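Long-range contacts in 5-formaminoimidazole-4-carboxamide-1-(Beta)-D-ribofuranosyl 5'-monophosphate synthetase (PDB 2PBZ), which probably acts as an ATP-dependent, magnesium-binding ligase that forms a carbon–nitrogen bond in purine (IMP) biosynthesis: residues E23-R28 and R296-A301; S12-L17 and L42-D47; P167-Y172 and V189-L194. One frame throughout, in Å; residues are numbered along the deposited sequence.

From the N terminus, contact 2 opens first, in helix 13-22, and contact 1 opens just behind it, where that helix gives way to strand 27-31. Contact 2 closes at residues 42-47, joining the helix to the turn before strand 47-50 inside the still-open loop of contact 1, so the two cross; they also touch, Asp47 meeting both the Thr27 backbone and the Arg28 side chain. Contact 3 then pairs the two hairpin strands 170-178 and 183-194 beside ATP, in series with contact 2 and nested within contact 1, the centres of contacts 1 and 3 about 31 Å apart. Contact 1 closes last, tying the N-terminal parallel sheet region to the C-terminal helix 290-302.

Contact 1 (E23-R28 and R296-A301); sequences EGFKTR and RELRLA
Glu23, the first residue to leave the helix that ends before it, meets Arg296 and Arg299 of helix 290-302 through charge. The link to Arg296 is side-on: Arg296 turns NE and NH2 to a single oxygen, Glu23 OE2. NH2 donates to the syn lone pair of Glu23 OE2 at 2.7 Å, whereas NE approaches the same OE2 at 3.1 Å from above the carboxylate plane. OE2 lies close to the guanidinium plane of Arg296, although the two flat groups are turned 61° apart. A weak bond from Arg296 NE also reaches Glu23 OE1. Bending of the Glu23 chain at chi2 (-61°) places CD beside this guanidinium. Towards Arg299 the link is electrostatic alone: Glu23 OE1 stands 3.4 Å from Arg299 NE but well out of the guanidinium plane, with no N-H aimed at it.

Apolar packing is carried by Phe25, whose CZ lies 3.7 Å from Leu298 CB. Leu298 CD2 hangs 4.1 Å above one ring face, displaced toward the rim. Arg299 N lies at the ring edge, 3.4 Å from Phe25 CZ, and Arg299 CB comes within 3.8 Å of Phe25 CE1. Strand 5-8 adds Val5, which packs on both Phe25 and Leu298.

Further charges join the network: Arg292 also pairs with Glu23 OE2, Glu286 with Arg296, and Glu303 takes the polar end of Arg299. A buried carboxylate facing three arginines would probably favour the anion, and its negative charge would in turn offset the crowding of positive charge along this side of the helix. Together the ion pairs and the Phe25 packing join helix 290-302 to the end of helix 13-22 and the turn after it, in what is probably a Rossmann-like region.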
loop_
_atom_site.group_PDB
_atom_site.type_symbol
_atom_site.label_atom_id
_atom_site.label_comp_id
_atom_site.label_asym_id
_atom_site.label_seq_id
_atom_site.Cartn_x
_atom_site.Cartn_y
_atom_site.Cartn_z
ATOM N N GLU A 23 -13.347 8.853 -18.473
ATOM C CA GLU A 23 -13.291 10.150 -19.132
ATOM C C GLU A 23 -14.338 10.246 -20.231
ATOM O O GLU A 23 -14.329 11.176 -21.036
ATOM C CB GLU A 23 -11.901 10.391 -19.714
ATOM C CG GLU A 23 -10.845 10.698 -18.671
ATOM C CD GLU A 23 -11.170 11.948 -17.894
ATOM O OE1 GLU A 23 -11.407 12.987 -18.544
ATOM O OE2 GLU A 23 -11.191 11.900 -16.642
ATOM N N GLY A 24 -15.233 9.264 -20.260
ATOM C CA GLY A 24 -16.296 9.260 -21.249
ATOM C C GLY A 24 -15.985 8.658 -22.603
ATOM O O GLY A 24 -16.846 8.660 -23.489
ATOM N N PHE A 25 -14.769 8.151 -22.783
ATOM C CA PHE A 25 -14.395 7.537 -24.053
ATOM C C PHE A 25 -14.980 6.155 -24.204
ATOM O O PHE A 25 -15.398 5.536 -23.229
ATOM C CB PHE A 25 -12.882 7.437 -24.183
ATOM C CG PHE A 25 -12.223 8.737 -24.472
ATOM C CD1 PHE A 25 -11.456 9.375 -23.499
ATOM C CD2 PHE A 25 -12.398 9.348 -25.714
ATOM C CE1 PHE A 25 -10.867 10.618 -23.756
ATOM C CE2 PHE A 25 -11.822 10.585 -25.992
ATOM C CZ PHE A 25 -11.050 11.229 -25.011
ATOM N N LYS A 26 -15.003 5.672 -25.438
ATOM C CA LYS A 26 -15.524 4.347 -25.724
ATOM C C LYS A 26 -14.341 3.411 -25.602
ATOM O O LYS A 26 -13.208 3.823 -25.808
ATOM C CB LYS A 26 -16.115 4.294 -27.137
ATOM C CG LYS A 26 -17.492 3.662 -27.193
ATOM C CD LYS A 26 -18.462 4.433 -26.322
ATOM C CE LYS A 26 -19.833 3.776 -26.260
ATOM N NZ LYS A 26 -20.750 4.474 -25.292
ATOM N N THR A 27 -14.613 2.148 -25.303
ATOM C CA THR A 27 -13.567 1.158 -25.076
ATOM C C THR A 27 -13.515 -0.048 -26.010
ATOM O O THR A 27 -14.546 -0.640 -26.324
ATOM C CB THR A 27 -13.686 0.655 -23.613
ATOM O OG1 THR A 27 -13.211 1.671 -22.723
ATOM C CG2 THR A 27 -12.919 -0.619 -23.399
ATOM N N ARG A 28 -12.298 -0.404 -26.431
ATOM C CA ARG A 28 -12.057 -1.573 -27.275
ATOM C C ARG A 28 -10.813 -2.321 -26.817
ATOM O O ARG A 28 -9.721 -1.762 -26.776
ATOM C CB ARG A 28 -11.866 -1.204 -28.735
ATOM C CG ARG A 28 -11.330 -2.362 -29.571
ATOM C CD ARG A 28 -11.106 -1.954 -31.002
ATOM N NE ARG A 28 -12.344 -1.527 -31.640
ATOM C CZ ARG A 28 -12.398 -0.696 -32.676
ATOM N NH1 ARG A 28 -11.273 -0.210 -33.180
ATOM N NH2 ARG A 28 -13.567 -0.343 -33.197
ATOM N N ARG A 296 -7.538 11.659 -19.826
ATOM C CA ARG A 296 -7.936 13.048 -19.636
ATOM C C ARG A 296 -7.139 13.939 -20.572
ATOM O O ARG A 296 -7.613 14.997 -20.992
ATOM C CB ARG A 296 -7.728 13.509 -18.198
ATOM C CG ARG A 296 -8.011 14.992 -18.044
ATOM C CD ARG A 296 -8.423 15.345 -16.651
ATOM N NE ARG A 296 -9.552 14.534 -16.220
ATOM C CZ ARG A 296 -10.180 14.685 -15.059
ATOM N NH1 ARG A 296 -9.793 15.627 -14.208
ATOM N NH2 ARG A 296 -11.182 13.880 -14.737
ATOM N N GLU A 297 -5.931 13.491 -20.896
ATOM C CA GLU A 297 -5.061 14.226 -21.792
ATOM C C GLU A 297 -5.724 14.204 -23.159
ATOM O O GLU A 297 -5.738 15.193 -23.883
ATOM C CB GLU A 297 -3.690 13.555 -21.875
ATOM C CG GLU A 297 -2.685 14.345 -22.687
ATOM C CD GLU A 297 -2.182 15.558 -21.947
ATOM O OE1 GLU A 297 -2.987 16.243 -21.272
ATOM O OE2 GLU A 297 -0.979 15.828 -22.051
ATOM N N LEU A 298 -6.279 13.052 -23.492
ATOM C CA LEU A 298 -6.955 12.855 -24.751
ATOM C C LEU A 298 -8.186 13.752 -24.817
ATOM O O LEU A 298 -8.364 14.508 -25.769
ATOM C CB LEU A 298 -7.353 11.393 -24.869
ATOM C CG LEU A 298 -7.414 10.757 -26.253
ATOM C CD1 LEU A 298 -6.139 11.066 -27.031
ATOM C CD2 LEU A 298 -7.609 9.255 -26.097
ATOM N N ARG A 299 -9.028 13.688 -23.796
ATOM C CA ARG A 299 -10.245 14.494 -23.775
ATOM C C ARG A 299 -9.946 15.989 -23.833
ATOM O O ARG A 299 -10.680 16.751 -24.457
ATOM C CB ARG A 299 -11.056 14.201 -22.520
ATOM C CG ARG A 299 -12.500 14.640 -22.625
ATOM C CD ARG A 299 -13.119 14.737 -21.253
ATOM N NE ARG A 299 -12.360 15.684 -20.444
ATOM C CZ ARG A 299 -12.889 16.731 -19.812
ATOM N NH1 ARG A 299 -14.193 16.970 -19.886
ATOM N NH2 ARG A 299 -12.103 17.556 -19.122
ATOM N N LEU A 300 -8.878 16.413 -23.165
ATOM C CA LEU A 300 -8.519 17.817 -23.176
ATOM C C LEU A 300 -8.126 18.230 -24.579
ATOM O O LEU A 300 -8.474 19.309 -25.030
ATOM C CB LEU A 300 -7.355 18.088 -22.228
ATOM C CG LEU A 300 -7.701 18.104 -20.751
ATOM C CD1 LEU A 300 -6.455 18.444 -19.959
ATOM C CD2 LEU A 300 -8.805 19.128 -20.494
ATOM N N ALA A 301 -7.391 17.366 -25.263
ATOM C CA ALA A 301 -6.974 17.654 -26.620
ATOM C C ALA A 301 -8.198 17.752 -27.544
ATOM O O ALA A 301 -8.276 18.637 -28.392
ATOM C CB ALA A 301 -6.017 16.574 -27.105
#

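Contact 2 (S12-L17 and L42-D47); sequences SSLQIL and LPIVDD
Leu17 and Ile44 mark the nearest approach of the two backbones, their CA atoms 6.4 Å apart. Residues 13-17 form the first turn of helix 13-22, while residues 42-45 make a type I beta turn that leads into strand 47-50; the turn's own bond, Val45 N to Leu42 O, is weak. The side chains meet by apolar packing. Ile44 sends CD1 onto the helix, 3.9 Å from Leu17 CB and 3.8 Å from Leu14 O, which puts its tip between the two leucines. With chi1 at 58°, Ile44 CG1 lies between the backbone N and the carbonyl carbon, pointing that branch at the helix. Leu14 crosses Leu42 at about a right angle, CD2 close against Leu42 CD1. Leu17 CD1 also rests 3.8 Å from Val45 CG2, and both residues touch Leu29 of strand 27-31. A second subunit, another copy of this protein, covers part of the contact: its Leu224 packs on Leu14, its Leu282 on Ile44. Here the helix that follows the first strand packs on the turn before the third strand of a parallel sheet ordered 1-2-3, as in the beta-alpha-beta layout of Rossmann-like domains, consistent with the family assignment.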
loop_
_atom_site.group_PDB
_atom_site.type_symbol
_atom_site.label_atom_id
_atom_site.label_comp_id
_atom_site.label_asym_id
_atom_site.label_seq_id
_atom_site.Cartn_x
_atom_site.Cartn_y
_atom_site.Cartn_z
ATOM N N SER A 12 -1.295 -3.307 -18.310
ATOM C CA SER A 12 -2.057 -2.295 -17.597
ATOM C C SER A 12 -3.287 -1.837 -18.365
ATOM O O SER A 12 -3.670 -0.679 -18.275
ATOM C CB SER A 12 -1.156 -1.094 -17.330
ATOM O OG SER A 12 -0.652 -0.588 -18.545
ATOM N N SER A 13 -3.898 -2.750 -19.116
ATOM C CA SER A 13 -5.076 -2.430 -19.898
ATOM C C SER A 13 -6.296 -2.172 -19.041
ATOM O O SER A 13 -7.219 -1.484 -19.476
ATOM C CB SER A 13 -5.381 -3.551 -20.890
ATOM O OG SER A 13 -5.706 -4.772 -20.246
ATOM N N LEU A 14 -6.300 -2.715 -17.826
ATOM C CA LEU A 14 -7.421 -2.533 -16.908
ATOM C C LEU A 14 -7.470 -1.093 -16.470
ATOM O O LEU A 14 -8.510 -0.436 -16.519
ATOM C CB LEU A 14 -7.258 -3.431 -15.687
ATOM C CG LEU A 14 -7.295 -4.926 -16.012
ATOM C CD1 LEU A 14 -6.907 -5.729 -14.793
ATOM C CD2 LEU A 14 -8.685 -5.311 -16.496
ATOM N N GLN A 15 -6.316 -0.612 -16.029
ATOM C CA GLN A 15 -6.151 0.757 -15.584
ATOM C C GLN A 15 -6.478 1.683 -16.757
ATOM O O GLN A 15 -7.231 2.643 -16.620
ATOM C CB GLN A 15 -4.706 0.953 -15.160
ATOM C CG GLN A 15 -4.399 2.279 -14.557
ATOM C CD GLN A 15 -2.912 2.566 -14.554
ATOM O OE1 GLN A 15 -2.085 1.657 -14.701
ATOM N NE2 GLN A 15 -2.563 3.827 -14.390
ATOM N N ILE A 16 -5.904 1.372 -17.910
ATOM C CA ILE A 16 -6.111 2.155 -19.122
ATOM C C ILE A 16 -7.577 2.266 -19.539
ATOM O O ILE A 16 -8.083 3.375 -19.717
ATOM C CB ILE A 16 -5.291 1.570 -20.299
ATOM C CG1 ILE A 16 -3.800 1.755 -20.034
ATOM C CG2 ILE A 16 -5.696 2.245 -21.611
ATOM C CD1 ILE A 16 -2.913 1.057 -21.018
ATOM N N LEU A 17 -8.256 1.123 -19.688
ATOM C CA LEU A 17 -9.667 1.118 -20.089
ATOM C C LEU A 17 -10.598 1.758 -19.059
ATOM O O LEU A 17 -11.511 2.483 -19.419
ATOM C CB LEU A 17 -10.129 -0.307 -20.401
ATOM C CG LEU A 17 -9.426 -1.034 -21.558
ATOM C CD1 LEU A 17 -10.107 -2.363 -21.836
ATOM C CD2 LEU A 17 -9.452 -0.178 -22.806
ATOM N N LEU A 42 -15.851 -7.940 -17.549
ATOM C CA LEU A 42 -15.631 -6.583 -17.054
ATOM C C LEU A 42 -16.486 -5.519 -17.747
ATOM O O LEU A 42 -16.448 -5.360 -18.960
ATOM C CB LEU A 42 -14.147 -6.216 -17.182
ATOM C CG LEU A 42 -13.181 -7.202 -16.537
ATOM C CD1 LEU A 42 -11.774 -6.785 -16.804
ATOM C CD2 LEU A 42 -13.443 -7.278 -15.049
ATOM N N PRO A 43 -17.259 -4.763 -16.970
ATOM C CA PRO A 43 -18.124 -3.713 -17.501
ATOM C C PRO A 43 -17.383 -2.538 -18.124
ATOM O O PRO A 43 -17.999 -1.586 -18.571
ATOM C CB PRO A 43 -18.922 -3.274 -16.274
ATOM C CG PRO A 43 -18.971 -4.498 -15.449
ATOM C CD PRO A 43 -17.565 -5.012 -15.556
ATOM N N ILE A 44 -16.062 -2.584 -18.154
ATOM C CA ILE A 44 -15.319 -1.457 -18.708
ATOM C C ILE A 44 -14.960 -1.617 -20.179
ATOM O O ILE A 44 -14.406 -0.694 -20.790
ATOM C CB ILE A 44 -14.021 -1.190 -17.913
ATOM C CG1 ILE A 44 -13.163 -2.451 -17.916
ATOM C CG2 ILE A 44 -14.363 -0.724 -16.498
ATOM C CD1 ILE A 44 -11.752 -2.243 -17.432
ATOM N N VAL A 45 -15.268 -2.777 -20.747
ATOM C CA VAL A 45 -14.966 -3.020 -22.150
ATOM C C VAL A 45 -16.222 -2.987 -23.024
ATOM O O VAL A 45 -17.192 -3.711 -22.769
ATOM C CB VAL A 45 -14.277 -4.382 -22.357
ATOM C CG1 VAL A 45 -13.769 -4.500 -23.779
ATOM C CG2 VAL A 45 -13.164 -4.556 -21.367
ATOM N N ASP A 46 -16.198 -2.148 -24.057
ATOM C CA ASP A 46 -17.325 -2.046 -24.965
ATOM C C ASP A 46 -17.137 -3.006 -26.141
ATOM O O ASP A 46 -17.921 -3.936 -26.321
ATOM C CB ASP A 46 -17.487 -0.601 -25.445
ATOM C CG ASP A 46 -17.640 0.386 -24.283
ATOM O OD1 ASP A 46 -18.177 -0.004 -23.227
ATOM O OD2 ASP A 46 -17.231 1.560 -24.421
ATOM N N ASP A 47 -16.097 -2.798 -26.934
ATOM C CA ASP A 47 -15.835 -3.686 -28.063
ATOM C C ASP A 47 -14.694 -4.624 -27.708
ATOM O O ASP A 47 -13.607 -4.177 -27.421
ATOM C CB ASP A 47 -15.481 -2.864 -29.310
ATOM C CG ASP A 47 -15.178 -3.733 -30.528
ATOM O OD1 ASP A 47 -15.587 -4.914 -30.539
ATOM O OD2 ASP A 47 -14.548 -3.229 -31.488
#

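Contact 3 (P167-Y172 and V189-L194); sequences PGVYLY and VDERVL. With ATP (adenosine-5'-triphosphate), chain D.
Tyr172 faces Asp190 and Arg192 across two neighbouring antiparallel strands, and its side chain runs from that pairing to the bound ATP. At its root, Tyr172 and Asp190 form a hydrogen-bonded pair: Tyr172 N donates to Asp190 O at 3.0 Å, and Asp190 N to Tyr172 O at 2.9 Å. Tyr172 CB lies beside Asp190 CB, 4.0 Å away, on the same face of the sheet. A chi1 of -57° sets CG anti to the carbonyl carbon, under the Arg192 guanidinium. CD1 is 3.6 Å from Asp190 O, which lies at the ring edge. The guanidinium of Arg192 lies flat over one ring face, planes 20° apart, in a cation-pi stack displaced toward the rim on the CD2 side. Arg192 is steadied by Asp190 OD2, which accepts from NE at 2.9 Å and from NH2, and by Asp270, which pairs with NH2. CE1 and CZ lie under Arg192 CG.

These strands, 170-178 and 183-194, form a beta hairpin in an antiparallel sheet, consistent with an ATP-grasp domain, and the nucleotide sits along it. Farther out, Tyr172 CE2 comes within 3.5 Å of ATP O1A, and at the tip OH, which also nears ATP C5', donates a long hydrogen bond, 3.3 Å, to that same alpha-phosphate oxygen. Two residues back, the Tyr170 ring lies against the ribose, ATP C2' standing 3.5 Å above its centre, while its hydroxyl is hydrogen-bonded to Ile166 O. A water bridges the hairpin next to the Tyr172-Asp190 pair, donating to Tyr170 O and accepting from Arg192 N.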
loop_
_atom_site.group_PDB
_atom_site.type_symbol
_atom_site.label_atom_id
_atom_site.label_comp_id
_atom_site.label_asym_id
_atom_site.label_seq_id
_atom_site.Cartn_x
_atom_site.Cartn_y
_atom_site.Cartn_z
ATOM N N PRO A 167 22.220 -2.788 -2.515
ATOM C CA PRO A 167 21.068 -3.192 -1.699
ATOM C C PRO A 167 20.374 -1.932 -1.214
ATOM O O PRO A 167 21.045 -0.968 -0.853
ATOM C CB PRO A 167 21.709 -3.968 -0.545
ATOM C CG PRO A 167 23.208 -4.129 -0.971
ATOM C CD PRO A 167 23.454 -2.869 -1.729
ATOM N N GLY A 168 19.049 -1.887 -1.242
ATOM C CA GLY A 168 18.424 -0.680 -0.733
ATOM C C GLY A 168 17.278 -0.089 -1.512
ATOM O O GLY A 168 17.468 0.805 -2.324
ATOM N N VAL A 169 16.081 -0.580 -1.231
ATOM C CA VAL A 169 14.864 -0.121 -1.867
ATOM C C VAL A 169 14.973 0.391 -3.301
ATOM O O VAL A 169 15.724 1.331 -3.628
ATOM C CB VAL A 169 14.156 0.959 -1.012
ATOM C CG1 VAL A 169 14.985 2.208 -0.935
ATOM C CG2 VAL A 169 12.788 1.253 -1.607
ATOM N N TYR A 170 14.188 -0.250 -4.158
ATOM C CA TYR A 170 14.123 0.099 -5.559
ATOM C C TYR A 170 12.820 0.833 -5.797
ATOM O O TYR A 170 11.729 0.315 -5.553
ATOM C CB TYR A 170 14.256 -1.158 -6.418
ATOM C CG TYR A 170 15.705 -1.552 -6.522
ATOM C CD1 TYR A 170 16.394 -2.038 -5.409
ATOM C CD2 TYR A 170 16.434 -1.301 -7.688
ATOM C CE1 TYR A 170 17.770 -2.251 -5.448
ATOM C CE2 TYR A 170 17.811 -1.508 -7.733
ATOM C CZ TYR A 170 18.475 -1.977 -6.612
ATOM O OH TYR A 170 19.840 -2.134 -6.643
ATOM N N LEU A 171 12.970 2.068 -6.259
ATOM C CA LEU A 171 11.854 2.957 -6.499
ATOM C C LEU A 171 11.591 3.220 -7.963
ATOM O O LEU A 171 12.500 3.465 -8.744
ATOM C CB LEU A 171 12.125 4.268 -5.772
ATOM C CG LEU A 171 12.401 4.052 -4.280
ATOM C CD1 LEU A 171 13.047 5.310 -3.700
ATOM C CD2 LEU A 171 11.101 3.700 -3.552
ATOM N N TYR A 172 10.320 3.183 -8.317
ATOM C CA TYR A 172 9.914 3.401 -9.687
ATOM C C TYR A 172 9.046 4.652 -9.742
ATOM O O TYR A 172 7.879 4.641 -9.360
ATOM C CB TYR A 172 9.186 2.149 -10.196
ATOM C CG TYR A 172 10.049 0.917 -10.077
ATOM C CD1 TYR A 172 10.322 0.358 -8.829
ATOM C CD2 TYR A 172 10.693 0.379 -11.189
ATOM C CE1 TYR A 172 11.230 -0.698 -8.687
ATOM C CE2 TYR A 172 11.603 -0.687 -11.059
ATOM C CZ TYR A 172 11.872 -1.216 -9.804
ATOM O OH TYR A 172 12.800 -2.229 -9.661
ATOM N N VAL A 189 5.014 6.835 -6.928
ATOM C CA VAL A 189 6.238 6.095 -6.713
ATOM C C VAL A 189 5.813 4.685 -6.345
ATOM O O VAL A 189 5.083 4.450 -5.390
ATOM C CB VAL A 189 7.113 6.667 -5.582
ATOM C CG1 VAL A 189 8.405 5.868 -5.506
ATOM C CG2 VAL A 189 7.404 8.142 -5.829
ATOM N N ASP A 190 6.309 3.755 -7.135
ATOM C CA ASP A 190 6.004 2.367 -7.000
ATOM C C ASP A 190 7.173 1.596 -6.409
ATOM O O ASP A 190 8.307 2.048 -6.416
ATOM C CB ASP A 190 5.660 1.841 -8.397
ATOM C CG ASP A 190 5.443 0.362 -8.423
ATOM O OD1 ASP A 190 4.448 -0.090 -7.804
ATOM O OD2 ASP A 190 6.268 -0.346 -9.053
ATOM N N GLU A 191 6.860 0.420 -5.890
ATOM C CA GLU A 191 7.835 -0.501 -5.325
ATOM C C GLU A 191 7.397 -1.878 -5.825
ATOM O O GLU A 191 6.241 -2.249 -5.639
ATOM C CB GLU A 191 7.780 -0.436 -3.804
ATOM C CG GLU A 191 8.653 -1.446 -3.108
ATOM C CD GLU A 191 8.898 -1.078 -1.652
ATOM O OE1 GLU A 191 7.904 -0.896 -0.900
ATOM O OE2 GLU A 191 10.095 -0.973 -1.285
ATOM N N ARG A 192 8.296 -2.615 -6.474
ATOM C CA ARG A 192 7.960 -3.931 -7.016
ATOM C C ARG A 192 7.840 -5.047 -5.973
ATOM O O ARG A 192 8.532 -5.050 -4.943
ATOM C CB ARG A 192 9.011 -4.382 -8.048
ATOM C CG ARG A 192 9.392 -3.370 -9.114
ATOM C CD ARG A 192 8.475 -3.395 -10.320
ATOM N NE ARG A 192 7.933 -2.074 -10.605
ATOM C CZ ARG A 192 8.122 -1.409 -11.737
ATOM N NH1 ARG A 192 8.854 -1.939 -12.710
ATOM N NH2 ARG A 192 7.565 -0.219 -11.889
ATOM N N VAL A 193 6.936 -5.985 -6.240
ATOM C CA VAL A 193 6.763 -7.157 -5.393
ATOM C C VAL A 193 7.401 -8.257 -6.234
ATOM O O VAL A 193 6.870 -8.654 -7.262
ATOM C CB VAL A 193 5.274 -7.498 -5.101
ATOM C CG1 VAL A 193 5.195 -8.741 -4.194
ATOM C CG2 VAL A 193 4.599 -6.337 -4.415
ATOM N N LEU A 194 8.573 -8.708 -5.800
ATOM C CA LEU A 194 9.329 -9.740 -6.498
ATOM C C LEU A 194 9.181 -11.092 -5.845
ATOM O O LEU A 194 8.744 -11.185 -4.692
ATOM C CB LEU A 194 10.812 -9.352 -6.534
ATOM C CG LEU A 194 11.278 -8.444 -7.679
ATOM C CD1 LEU A 194 10.297 -7.315 -7.905
ATOM C CD2 LEU A 194 12.661 -7.914 -7.345
HETATM P PG ATP D . 13.038 -6.153 -17.905
HETATM O O1G ATP D . 14.105 -5.320 -18.604
HETATM O O2G ATP D . 12.887 -7.594 -18.709
HETATM O O3G ATP D . 11.600 -5.364 -17.919
HETATM P PB ATP D . 13.646 -5.017 -15.525
HETATM O O1B ATP D . 14.696 -4.182 -16.156
HETATM O O2B ATP D . 12.231 -4.219 -15.501
HETATM O O3B ATP D . 13.485 -6.423 -16.351
HETATM P PA ATP D . 14.323 -4.277 -12.901
HETATM O O1A ATP D . 13.137 -3.414 -12.695
HETATM O O2A ATP D . 15.594 -3.387 -13.317
HETATM O O3A ATP D . 14.066 -5.465 -14.029
HETATM O "O5'" ATP D . 14.637 -5.159 -11.590
HETATM C "C5'" ATP D . 14.800 -4.368 -10.453
HETATM C "C4'" ATP D . 15.033 -5.378 -9.336
HETATM O "O4'" ATP D . 16.233 -6.187 -9.569
HETATM C "C3'" ATP D . 15.162 -4.710 -7.967
HETATM O "O3'" ATP D . 14.128 -5.165 -7.133
HETATM C "C2'" ATP D . 16.524 -5.089 -7.430
HETATM O "O2'" ATP D . 16.383 -5.842 -6.210
HETATM C "C1'" ATP D . 17.213 -5.904 -8.541
HETATM N N9 ATP D . 18.333 -5.086 -9.059
HETATM C C8 ATP D . 18.365 -4.339 -10.220
HETATM N N7 ATP D . 19.508 -3.753 -10.354
HETATM C C5 ATP D . 20.294 -4.069 -9.289
HETATM C C6 ATP D . 21.627 -3.749 -8.883
HETATM N N6 ATP D . 22.410 -2.906 -9.679
HETATM N N1 ATP D . 22.104 -4.273 -7.700
HETATM C C2 ATP D . 21.358 -5.086 -6.926
HETATM N N3 ATP D . 20.106 -5.411 -7.286
HETATM C C4 ATP D . 19.553 -4.939 -8.443
HETATM O O HOH W 1 10.833 -2.419 -5.473
#